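Local coordinates for protein probable oxidoreductase (Mycobacterium abscessus, PDB 4EYE) that probably acts as an oxidoreductase of the quinone-oxidoreductase-like branch of the medium-chain dehydrogenase/reductase family, at residues 189-194 / 198-203; 92-97 / 120-125; 162-167 / 213-218. All blocks are in the same frame, centred on the assembly; numbering follows the deposited sequence.

Overall arrangement
Contacts 1 and 3 belong to the six-stranded parallel sheet of a Rossmann-type domain, their centres about 12 Å apart. Contact 1 dresses one face of strand 186-191 and contact 3 the opposite face of its neighbour 162-165. The two strands are joined by a probable hydrogen bond from V190 N to V165 O (2.9 Å), and V190, facing away from contact 1, places CG2 4.0 Å from W215 CE3 in contact 3. Contact 2 lies in the GroES-like domain, on the far side of the chain's centre, with nearest atoms about 25 Å from either of the others. In this family the dinucleotide cofactor usually sits between two such domains.

Contact 1 of 3, residues 189-194 / 198-203; sequences AVVNRT and EFVKSV
A189 and V191 meet V200 in the first half of a beta-alpha-beta unit of the Rossmann-type domain, where strand 186-191 turns back into helix 197-203 and the chain then enters strand 207-210. The alternation of the strand sends A189 and V191 to the same face of the sheet, and a single helix residue fills the groove between them. V200 holds CG1 anti to its backbone N (chi1 163°), which brings this methyl to 3.5 Å from A189 CB. That is tighter than an ordinary carbon contact, and the short alanine suits a place where the helix comes so near. The other branch, V200 CG2, meets V191 CG1 at 3.7 Å, the two valines lying alongside each other and pointing in opposite directions. V191, being beta-branched, is at home in a strand, while the two methyls of V200 reach two partners at once. Within the helix, F199 O takes the regular main-chain bond from V203 N at 3.0 Å and a second from the side-chain hydroxyl S202 OG at 2.6 Å, while V203 CG2 lies over one face of the F199 ring, offset toward the rim. Around this, V200 also rests on V208 of strand 207-210 and on I177 of helix 171-182, so the small apolar cluster is closed in by the next strand and the preceding helix of the same sheet face.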
ATOM      1  N   ALA A 189       1.730  13.011 -12.539  1.00 23.48           N
ATOM      2  CA  ALA A 189       0.633  12.281 -11.950  1.00 24.02           C
ATOM      3  C   ALA A 189      -0.656  12.563 -12.700  1.00 25.43           C
ATOM      4  O   ALA A 189      -0.940  13.733 -13.038  1.00 26.49           O
ATOM      5  CB  ALA A 189       0.483  12.692 -10.503  1.00 23.63           C
ATOM      6  N   VAL A 190      -1.428  11.515 -12.967  1.00 25.93           N
ATOM      7  CA  VAL A 190      -2.783  11.670 -13.517  1.00 26.96           C
ATOM      8  C   VAL A 190      -3.787  11.271 -12.449  1.00 27.08           C
ATOM      9  O   VAL A 190      -3.595  10.251 -11.778  1.00 25.82           O
ATOM     10  CB  VAL A 190      -2.993  10.818 -14.763  1.00 27.47           C
ATOM     11  CG1 VAL A 190      -4.432  10.973 -15.274  1.00 28.44           C
ATOM     12  CG2 VAL A 190      -2.020  11.275 -15.850  1.00 28.20           C
ATOM     13  N   VAL A 191      -4.794  12.113 -12.239  1.00 27.96           N
ATOM     14  CA  VAL A 191      -5.833  11.840 -11.257  1.00 29.34           C
ATOM     15  C   VAL A 191      -7.183  11.613 -11.937  1.00 32.21           C
ATOM     16  O   VAL A 191      -7.619  12.432 -12.735  1.00 31.97           O
ATOM     17  CB  VAL A 191      -5.981  12.979 -10.222  1.00 29.10           C
ATOM     18  CG1 VAL A 191      -4.720  13.092  -9.344  1.00 28.91           C
ATOM     19  CG2 VAL A 191      -6.344  14.311 -10.883  1.00 29.76           C
ATOM     20  N   ASN A 192      -7.862  10.516 -11.628  1.00 35.14           N
ATOM     21  CA  ASN A 192      -9.245  10.421 -12.062  1.00 37.63           C
ATOM     22  C   ASN A 192     -10.240  11.120 -11.124  1.00 38.29           C
ATOM     23  O   ASN A 192     -11.387  11.337 -11.505  1.00 40.47           O
ATOM     24  CB  ASN A 192      -9.667   8.999 -12.442  1.00 41.14           C
ATOM     25  CG  ASN A 192      -9.405   7.986 -11.374  1.00 43.44           C
ATOM     26  OD1 ASN A 192     -10.162   7.891 -10.403  1.00 47.95           O
ATOM     27  ND2 ASN A 192      -8.359   7.167 -11.572  1.00 44.20           N
ATOM     28  N   ARG A 193      -9.802  11.488  -9.921  1.00 37.27           N
ATOM     29  CA  ARG A 193     -10.612  12.320  -9.010  1.00 35.84           C
ATOM     30  C   ARG A 193     -10.006  13.727  -8.983  1.00 34.85           C
ATOM     31  O   ARG A 193      -8.985  13.956  -8.340  1.00 32.97           O
ATOM     32  CB  ARG A 193     -10.611  11.718  -7.595  1.00 36.02           C
ATOM     33  CG  ARG A 193     -11.428  10.426  -7.445  1.00 35.68           C
ATOM     34  CD  ARG A 193     -11.159   9.760  -6.096  1.00 36.23           C
ATOM     35  NE  ARG A 193      -9.807   9.158  -6.010  1.00 35.37           N
ATOM     36  CZ  ARG A 193      -9.277   8.640  -4.904  1.00 34.90           C
ATOM     37  NH1 ARG A 193      -9.980   8.594  -3.768  1.00 33.29           N
ATOM     38  NH2 ARG A 193      -8.036   8.137  -4.935  1.00 34.38           N
ATOM     39  N   THR A 194     -10.603  14.665  -9.716  1.00 35.03           N
ATOM     40  CA  THR A 194      -9.976  15.979  -9.903  1.00 34.45           C
ATOM     41  C   THR A 194      -9.931  16.796  -8.597  1.00 33.45           C
ATOM     42  O   THR A 194      -9.087  17.668  -8.446  1.00 33.33           O
ATOM     43  CB  THR A 194     -10.632  16.781 -11.043  1.00 36.35           C
ATOM     44  OG1 THR A 194     -11.992  17.060 -10.698  1.00 36.50           O
ATOM     45  CG2 THR A 194     -10.580  15.993 -12.376  1.00 36.90           C
ATOM     46  N   GLU A 198      -4.792  19.015  -5.671  1.00 29.69           N
ATOM     47  CA  GLU A 198      -3.873  19.712  -4.740  1.00 30.63           C
ATOM     48  C   GLU A 198      -3.177  18.731  -3.787  1.00 27.73           C
ATOM     49  O   GLU A 198      -2.010  18.915  -3.433  1.00 27.94           O
ATOM     50  CB  GLU A 198      -4.602  20.783  -3.923  1.00 33.00           C
ATOM     51  CG  GLU A 198      -5.244  21.865  -4.769  1.00 36.75           C
ATOM     52  CD  GLU A 198      -4.264  22.579  -5.661  1.00 40.54           C
ATOM     53  OE1 GLU A 198      -4.707  23.005  -6.747  1.00 48.61           O
ATOM     54  OE2 GLU A 198      -3.061  22.717  -5.296  1.00 44.39           O
ATOM     55  N   PHE A 199      -3.904  17.714  -3.368  1.00 26.16           N
ATOM     56  CA  PHE A 199      -3.326  16.669  -2.536  1.00 25.42           C
ATOM     57  C   PHE A 199      -2.139  16.057  -3.238  1.00 24.59           C
ATOM     58  O   PHE A 199      -1.053  15.963  -2.685  1.00 24.70           O
ATOM     59  CB  PHE A 199      -4.340  15.588  -2.223  1.00 24.99           C
ATOM     60  CG  PHE A 199      -3.724  14.384  -1.530  1.00 24.46           C
ATOM     61  CD1 PHE A 199      -3.445  14.428  -0.184  1.00 24.54           C
ATOM     62  CD2 PHE A 199      -3.382  13.253  -2.248  1.00 23.86           C
ATOM     63  CE1 PHE A 199      -2.861  13.316   0.455  1.00 24.66           C
ATOM     64  CE2 PHE A 199      -2.796  12.157  -1.621  1.00 23.82           C
ATOM     65  CZ  PHE A 199      -2.522  12.201  -0.276  1.00 23.66           C
ATOM     66  N   VAL A 200      -2.353  15.637  -4.475  1.00 24.34           N
ATOM     67  CA  VAL A 200      -1.305  15.000  -5.264  1.00 24.47           C
ATOM     68  C   VAL A 200      -0.119  15.910  -5.477  1.00 25.34           C
ATOM     69  O   VAL A 200       1.045  15.481  -5.323  1.00 24.19           O
ATOM     70  CB  VAL A 200      -1.889  14.425  -6.584  1.00 24.61           C
ATOM     71  CG1 VAL A 200      -0.795  14.134  -7.586  1.00 24.57           C
ATOM     72  CG2 VAL A 200      -2.692  13.166  -6.247  1.00 24.02           C
ATOM     73  N   LYS A 201      -0.395  17.185  -5.807  1.00 26.79           N
ATOM     74  CA  LYS A 201       0.683  18.167  -5.870  1.00 28.46           C
ATOM     75  C   LYS A 201       1.448  18.217  -4.537  1.00 27.81           C
ATOM     76  O   LYS A 201       2.665  18.205  -4.525  1.00 28.03           O
ATOM     77  CB  LYS A 201       0.125  19.564  -6.262  1.00 30.95           C
ATOM     78  CG  LYS A 201       1.195  20.527  -6.713  1.00 33.32           C
ATOM     79  CD  LYS A 201       1.888  20.138  -8.026  1.00 34.48           C
ATOM     80  CE  LYS A 201       3.074  21.070  -8.316  1.00 36.83           C
ATOM     81  NZ  LYS A 201       3.928  20.521  -9.425  1.00 37.60           N
ATOM     82  N   SER A 202       0.738  18.258  -3.406  1.00 27.98           N
ATOM     83  CA  SER A 202       1.413  18.346  -2.109  1.00 27.91           C
ATOM     84  C   SER A 202       2.282  17.106  -1.809  1.00 27.33           C
ATOM     85  O   SER A 202       3.245  17.183  -1.048  1.00 27.09           O
ATOM     86  CB  SER A 202       0.406  18.543  -0.970  1.00 28.84           C
ATOM     87  OG  SER A 202      -0.251  17.311  -0.632  1.00 28.99           O
ATOM     88  N   VAL A 203       1.942  15.956  -2.377  1.00 26.02           N
ATOM     89  CA  VAL A 203       2.732  14.743  -2.126  1.00 25.58           C
ATOM     90  C   VAL A 203       4.072  14.792  -2.894  1.00 25.78           C
ATOM     91  O   VAL A 203       5.019  14.039  -2.588  1.00 25.69           O
ATOM     92  CB  VAL A 203       1.904  13.483  -2.513  1.00 25.11           C
ATOM     93  CG1 VAL A 203       2.758  12.243  -2.395  1.00 24.68           C
ATOM     94  CG2 VAL A 203       0.686  13.376  -1.599  1.00 25.26           C
TER

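Contact 2 of 3, residues 92-97 / 120-125; sequences SAPEGS and VAPSNI
P94 and P122 turn their rings toward each other at an oblique angle and meet through their outermost corners, CG to CG at 4.1 Å. Contact is therefore light, one methylene against another, with neither ring laid flat on its partner. S97 comes in beside it, its CB 4.4 Å from P122 CB, so both ends of one turn touch P122. That turn, a type II beta turn from P94 to S97, follows strand 85-92 of the GroES-like domain, while P122 opens the short 3-10 segment between strands 117-120 and 125-127. The restricted phi of proline (-56°) suits P122 at the start of that segment, P94 (phi -70°) leads the chain from the strand into the turn, and both rings offer an apolar edge at a surface. G96, having no side chain, takes phi 82° at the third position of the turn without crowding the carbonyl O of E95. The turn is closed twice at P94 O, by S97 N at 3.3 Å and by S97 OG at 2.7 Å, the hydroxyl lying in the carbonyl plane; OG is also bonded to I99 N. On the other loop, N124 N reaches back to A121 O at 2.8 Å, and S123 OG donates to N124 OD1 at 2.8 Å while N124 ND2 bonds F108 O.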
ATOM      1  N   SER A  92       4.382  -9.785  23.196  1.00 22.93           N
ATOM      2  CA  SER A  92       5.222 -10.962  23.375  1.00 23.33           C
ATOM      3  C   SER A  92       5.888 -11.375  22.051  1.00 23.76           C
ATOM      4  O   SER A  92       5.394 -11.046  20.934  1.00 22.71           O
ATOM      5  CB  SER A  92       4.425 -12.138  23.938  1.00 23.62           C
ATOM      6  OG  SER A  92       3.367 -12.536  23.063  1.00 22.91           O
ATOM      7  N   ALA A  93       7.000 -12.091  22.205  1.00 24.33           N
ATOM      8  CA  ALA A  93       7.811 -12.546  21.084  1.00 25.19           C
ATOM      9  C   ALA A  93       8.737 -13.683  21.564  1.00 26.74           C
ATOM     10  O   ALA A  93       9.136 -13.705  22.728  1.00 27.43           O
ATOM     11  CB  ALA A  93       8.619 -11.407  20.502  1.00 24.88           C
ATOM     12  N   PRO A  94       9.063 -14.634  20.674  1.00 27.76           N
ATOM     13  CA  PRO A  94       9.938 -15.733  21.081  1.00 29.38           C
ATOM     14  C   PRO A  94      11.388 -15.323  21.323  1.00 31.12           C
ATOM     15  O   PRO A  94      11.883 -14.346  20.732  1.00 29.49           O
ATOM     16  CB  PRO A  94       9.913 -16.694  19.869  1.00 28.84           C
ATOM     17  CG  PRO A  94       8.896 -16.168  18.938  1.00 28.28           C
ATOM     18  CD  PRO A  94       8.768 -14.691  19.244  1.00 27.45           C
ATOM     19  N   GLU A  95      12.065 -16.123  22.160  1.00 34.92           N
ATOM     20  CA  GLU A  95      13.501 -16.004  22.411  1.00 36.28           C
ATOM     21  C   GLU A  95      14.239 -16.179  21.112  1.00 35.78           C
ATOM     22  O   GLU A  95      13.914 -17.053  20.299  1.00 36.15           O
ATOM     23  CB  GLU A  95      13.961 -17.090  23.393  1.00 41.30           C
ATOM     24  CG  GLU A  95      13.290 -17.039  24.750  1.00 43.41           C
ATOM     25  CD  GLU A  95      13.461 -15.698  25.385  1.00 46.34           C
ATOM     26  OE1 GLU A  95      14.618 -15.356  25.706  1.00 49.56           O
ATOM     27  OE2 GLU A  95      12.447 -14.986  25.545  1.00 49.51           O
ATOM     28  N   GLY A  96      15.225 -15.335  20.887  1.00 34.87           N
ATOM     29  CA  GLY A  96      16.053 -15.486  19.721  1.00 33.87           C
ATOM     30  C   GLY A  96      15.467 -14.914  18.441  1.00 33.22           C
ATOM     31  O   GLY A  96      16.135 -14.960  17.408  1.00 31.66           O
ATOM     32  N   SER A  97      14.242 -14.359  18.494  1.00 31.61           N
ATOM     33  CA  SER A  97      13.666 -13.733  17.312  1.00 31.43           C
ATOM     34  C   SER A  97      14.344 -12.372  17.081  1.00 32.26           C
ATOM     35  O   SER A  97      14.204 -11.788  16.002  1.00 33.00           O
ATOM     36  CB  SER A  97      12.141 -13.527  17.440  1.00 30.12           C
ATOM     37  OG  SER A  97      11.810 -12.715  18.554  1.00 28.77           O
ATOM     38  N   VAL A 120       1.315 -12.633  14.789  1.00 21.43           N
ATOM     39  CA  VAL A 120       1.916 -12.828  13.473  1.00 21.71           C
ATOM     40  C   VAL A 120       3.228 -13.577  13.596  1.00 22.39           C
ATOM     41  O   VAL A 120       3.821 -13.642  14.676  1.00 22.49           O
ATOM     42  CB  VAL A 120       2.210 -11.530  12.722  1.00 21.80           C
ATOM     43  CG1 VAL A 120       1.009 -10.580  12.722  1.00 21.83           C
ATOM     44  CG2 VAL A 120       3.462 -10.860  13.224  1.00 21.29           C
ATOM     45  N   ALA A 121       3.675 -14.148  12.482  1.00 22.73           N
ATOM     46  CA  ALA A 121       4.911 -14.922  12.483  1.00 23.11           C
ATOM     47  C   ALA A 121       6.068 -13.920  12.678  1.00 22.52           C
ATOM     48  O   ALA A 121       5.997 -12.773  12.206  1.00 21.81           O
ATOM     49  CB  ALA A 121       5.051 -15.689  11.154  1.00 23.07           C
ATOM     50  N   PRO A 122       7.122 -14.351  13.349  1.00 22.69           N
ATOM     51  CA  PRO A 122       8.299 -13.477  13.507  1.00 22.73           C
ATOM     52  C   PRO A 122       8.851 -12.990  12.183  1.00 22.41           C
ATOM     53  O   PRO A 122       9.291 -11.876  12.105  1.00 22.01           O
ATOM     54  CB  PRO A 122       9.315 -14.381  14.209  1.00 23.21           C
ATOM     55  CG  PRO A 122       8.482 -15.363  14.935  1.00 23.53           C
ATOM     56  CD  PRO A 122       7.225 -15.569  14.169  1.00 23.37           C
ATOM     57  N   SER A 123       8.743 -13.790  11.125  1.00 22.76           N
ATOM     58  CA  SER A 123       9.233 -13.359   9.826  1.00 23.04           C
ATOM     59  C   SER A 123       8.370 -12.216   9.236  1.00 22.51           C
ATOM     60  O   SER A 123       8.753 -11.602   8.251  1.00 21.72           O
ATOM     61  CB  SER A 123       9.150 -14.531   8.860  1.00 24.15           C
ATOM     62  OG  SER A 123       7.768 -14.882   8.738  1.00 24.97           O
ATOM     63  N   ASN A 124       7.191 -11.956   9.827  1.00 22.20           N
ATOM     64  CA  ASN A 124       6.280 -10.918   9.324  1.00 22.12           C
ATOM     65  C   ASN A 124       6.326  -9.612  10.187  1.00 21.16           C
ATOM     66  O   ASN A 124       5.341  -8.831  10.213  1.00 20.42           O
ATOM     67  CB  ASN A 124       4.845 -11.493   9.308  1.00 23.06           C
ATOM     68  CG  ASN A 124       4.671 -12.617   8.281  1.00 24.88           C
ATOM     69  OD1 ASN A 124       5.651 -13.258   7.891  1.00 27.61           O
ATOM     70  ND2 ASN A 124       3.431 -12.858   7.835  1.00 25.07           N
ATOM     71  N   ILE A 125       7.434  -9.413  10.894  1.00 20.36           N
ATOM     72  CA  ILE A 125       7.594  -8.269  11.789  1.00 19.99           C
ATOM     73  C   ILE A 125       8.750  -7.436  11.255  1.00 19.84           C
ATOM     74  O   ILE A 125       9.768  -7.994  10.888  1.00 19.65           O
ATOM     75  CB  ILE A 125       7.922  -8.727  13.231  1.00 20.03           C
ATOM     76  CG1 ILE A 125       6.696  -9.364  13.891  1.00 20.05           C
ATOM     77  CG2 ILE A 125       8.438  -7.551  14.067  1.00 19.85           C
ATOM     78  CD1 ILE A 125       5.559  -8.345  14.167  1.00 19.84           C
TER

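Contact 3 of 3, residues 162-167 / 213-218; sequences TVLVLG and EGWAKA
L164 and L166 make a buried apolar contact with W215, joining strand 162-165, inside the parallel sheet of the Rossmann-type domain, and the residue just past its end to the start of the helix that covers one of the sheet's faces. This helix, 215-222, belongs to the crossover that carries the chain from edge strand 207-210 back over the sheet to strand 228-233, which lies on the other side of 162-165. Backbones are well separated at this point, with L164 CA and A216 CA 10.3 Å apart, and a large flat indole is the kind of side chain that can bridge such a gap. W215 adopts the arrangement with CG lying between its backbone N and carbonyl carbon (chi1 70°); together with chi2 of -91° this turns the CZ3/CH2 end of the indole toward the leucines. The two leucines, two residues apart, point to the same face and each crosses the tryptophan at about a right angle. Their branched ends give methyls that can bear on an aromatic rim. Around L164 the packing continues onto T246, onto I188 and V190 of strand 186-191 and onto V228 and V231 of strand 228-233, while L166 and W215 also touch helix 240-245. G214 occupies the N-cap position, where its phi of 82° is easily reached by glycine, and its O takes the first helical bond, from A218 N (3.0 Å). At the indole itself the two leucines approach differently: L164 CD2 lies at the ring edge, in its plane, 3.9 Å from W215 CZ3, whereas L166 CD2 comes in obliquely, 3.8 Å from W215 CH2 and 3.9 Å from W215 CZ3.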
ATOM      1  N   THR A 162      11.665   9.981 -16.014  1.00 24.54           N
ATOM      2  CA  THR A 162      10.356  10.503 -15.770  1.00 24.17           C
ATOM      3  C   THR A 162       9.344   9.392 -15.610  1.00 23.01           C
ATOM      4  O   THR A 162       9.266   8.500 -16.480  1.00 23.04           O
ATOM      5  CB  THR A 162       9.895  11.423 -16.911  1.00 24.86           C
ATOM      6  OG1 THR A 162      10.772  12.522 -16.968  1.00 25.54           O
ATOM      7  CG2 THR A 162       8.468  11.916 -16.641  1.00 24.79           C
ATOM      8  N   VAL A 163       8.554   9.470 -14.533  1.00 22.04           N
ATOM      9  CA  VAL A 163       7.573   8.448 -14.196  1.00 21.44           C
ATOM     10  C   VAL A 163       6.186   9.034 -14.263  1.00 21.25           C
ATOM     11  O   VAL A 163       5.931  10.111 -13.721  1.00 21.36           O
ATOM     12  CB  VAL A 163       7.841   7.869 -12.788  1.00 21.03           C
ATOM     13  CG1 VAL A 163       6.806   6.779 -12.405  1.00 20.71           C
ATOM     14  CG2 VAL A 163       9.259   7.313 -12.727  1.00 20.97           C
ATOM     15  N   LEU A 164       5.301   8.337 -14.973  1.00 20.99           N
ATOM     16  CA  LEU A 164       3.903   8.659 -15.005  1.00 20.78           C
ATOM     17  C   LEU A 164       3.231   7.770 -13.964  1.00 20.32           C
ATOM     18  O   LEU A 164       3.296   6.540 -14.078  1.00 20.06           O
ATOM     19  CB  LEU A 164       3.269   8.370 -16.368  1.00 21.05           C
ATOM     20  CG  LEU A 164       1.747   8.514 -16.469  1.00 21.20           C
ATOM     21  CD1 LEU A 164       1.466   9.997 -16.294  1.00 21.53           C
ATOM     22  CD2 LEU A 164       1.182   7.966 -17.792  1.00 21.61           C
ATOM     23  N   VAL A 165       2.553   8.394 -13.014  1.00 19.99           N
ATOM     24  CA  VAL A 165       1.813   7.659 -11.987  1.00 19.94           C
ATOM     25  C   VAL A 165       0.324   7.864 -12.247  1.00 20.22           C
ATOM     26  O   VAL A 165      -0.169   8.986 -12.220  1.00 20.24           O
ATOM     27  CB  VAL A 165       2.161   8.085 -10.538  1.00 19.54           C
ATOM     28  CG1 VAL A 165       1.313   7.272  -9.540  1.00 19.36           C
ATOM     29  CG2 VAL A 165       3.665   7.910 -10.238  1.00 19.43           C
ATOM     30  N   LEU A 166      -0.378   6.763 -12.483  1.00 20.62           N
ATOM     31  CA  LEU A 166      -1.837   6.770 -12.666  1.00 21.22           C
ATOM     32  C   LEU A 166      -2.504   6.470 -11.319  1.00 21.44           C
ATOM     33  O   LEU A 166      -1.853   5.983 -10.370  1.00 20.89           O
ATOM     34  CB  LEU A 166      -2.225   5.725 -13.717  1.00 21.61           C
ATOM     35  CG  LEU A 166      -1.669   5.968 -15.156  1.00 21.95           C
ATOM     36  CD1 LEU A 166      -1.924   4.797 -16.081  1.00 21.99           C
ATOM     37  CD2 LEU A 166      -2.352   7.173 -15.756  1.00 22.33           C
ATOM     38  N   GLY A 167      -3.807   6.745 -11.222  1.00 21.70           N
ATOM     39  CA  GLY A 167      -4.549   6.556  -9.935  1.00 21.52           C
ATOM     40  C   GLY A 167      -3.819   7.220  -8.761  1.00 21.07           C
ATOM     41  O   GLY A 167      -3.665   6.643  -7.676  1.00 21.02           O
ATOM     42  N   GLU A 213     -10.366  13.399 -21.828  1.00 43.99           N
ATOM     43  CA  GLU A 213     -10.024  13.199 -23.239  1.00 43.33           C
ATOM     44  C   GLU A 213      -8.715  13.902 -23.557  1.00 41.86           C
ATOM     45  O   GLU A 213      -8.501  15.052 -23.163  1.00 42.85           O
ATOM     46  CB  GLU A 213     -11.146  13.711 -24.176  1.00 44.17           C
ATOM     47  N   GLY A 214      -7.833  13.196 -24.251  1.00 41.29           N
ATOM     48  CA  GLY A 214      -6.542  13.739 -24.687  1.00 40.79           C
ATOM     49  C   GLY A 214      -5.415  13.731 -23.642  1.00 39.12           C
ATOM     50  O   GLY A 214      -4.345  14.286 -23.885  1.00 39.15           O
ATOM     51  N   TRP A 215      -5.633  13.122 -22.487  1.00 37.85           N
ATOM     52  CA  TRP A 215      -4.601  13.170 -21.411  1.00 36.56           C
ATOM     53  C   TRP A 215      -3.294  12.544 -21.847  1.00 35.28           C
ATOM     54  O   TRP A 215      -2.222  13.035 -21.485  1.00 34.43           O
ATOM     55  CB  TRP A 215      -5.120  12.545 -20.121  1.00 35.13           C
ATOM     56  CG  TRP A 215      -5.302  11.057 -20.184  1.00 35.60           C
ATOM     57  CD1 TRP A 215      -6.434  10.346 -20.539  1.00 36.36           C
ATOM     58  CD2 TRP A 215      -4.294  10.029 -19.880  1.00 35.26           C
ATOM     59  NE1 TRP A 215      -6.197   8.991 -20.481  1.00 36.88           N
ATOM     60  CE2 TRP A 215      -4.939   8.745 -20.078  1.00 36.12           C
ATOM     61  CE3 TRP A 215      -2.974  10.057 -19.488  1.00 35.18           C
ATOM     62  CZ2 TRP A 215      -4.265   7.545 -19.878  1.00 37.02           C
ATOM     63  CZ3 TRP A 215      -2.307   8.849 -19.285  1.00 34.61           C
ATOM     64  CH2 TRP A 215      -2.926   7.629 -19.491  1.00 35.43           C
ATOM     65  N   ALA A 216      -3.368  11.462 -22.632  1.00 35.34           N
ATOM     66  CA  ALA A 216      -2.139  10.785 -23.104  1.00 35.54           C
ATOM     67  C   ALA A 216      -1.301  11.725 -23.919  1.00 35.74           C
ATOM     68  O   ALA A 216      -0.077  11.761 -23.767  1.00 36.64           O
ATOM     69  CB  ALA A 216      -2.439   9.514 -23.881  1.00 35.45           C
ATOM     70  N   LYS A 217      -1.952  12.511 -24.778  1.00 36.93           N
ATOM     71  CA  LYS A 217      -1.248  13.505 -25.591  1.00 36.88           C
ATOM     72  C   LYS A 217      -0.683  14.598 -24.703  1.00 35.83           C
ATOM     73  O   LYS A 217       0.436  15.057 -24.930  1.00 36.41           O
ATOM     74  CB  LYS A 217      -2.147  14.085 -26.720  1.00 38.21           C
ATOM     75  N   ALA A 218      -1.420  15.011 -23.679  1.00 35.78           N
ATOM     76  CA  ALA A 218      -0.884  16.012 -22.735  1.00 36.26           C
ATOM     77  C   ALA A 218       0.353  15.475 -21.957  1.00 36.43           C
ATOM     78  O   ALA A 218       1.312  16.211 -21.710  1.00 37.22           O
ATOM     79  CB  ALA A 218      -1.958  16.453 -21.762  1.00 37.14           C
TER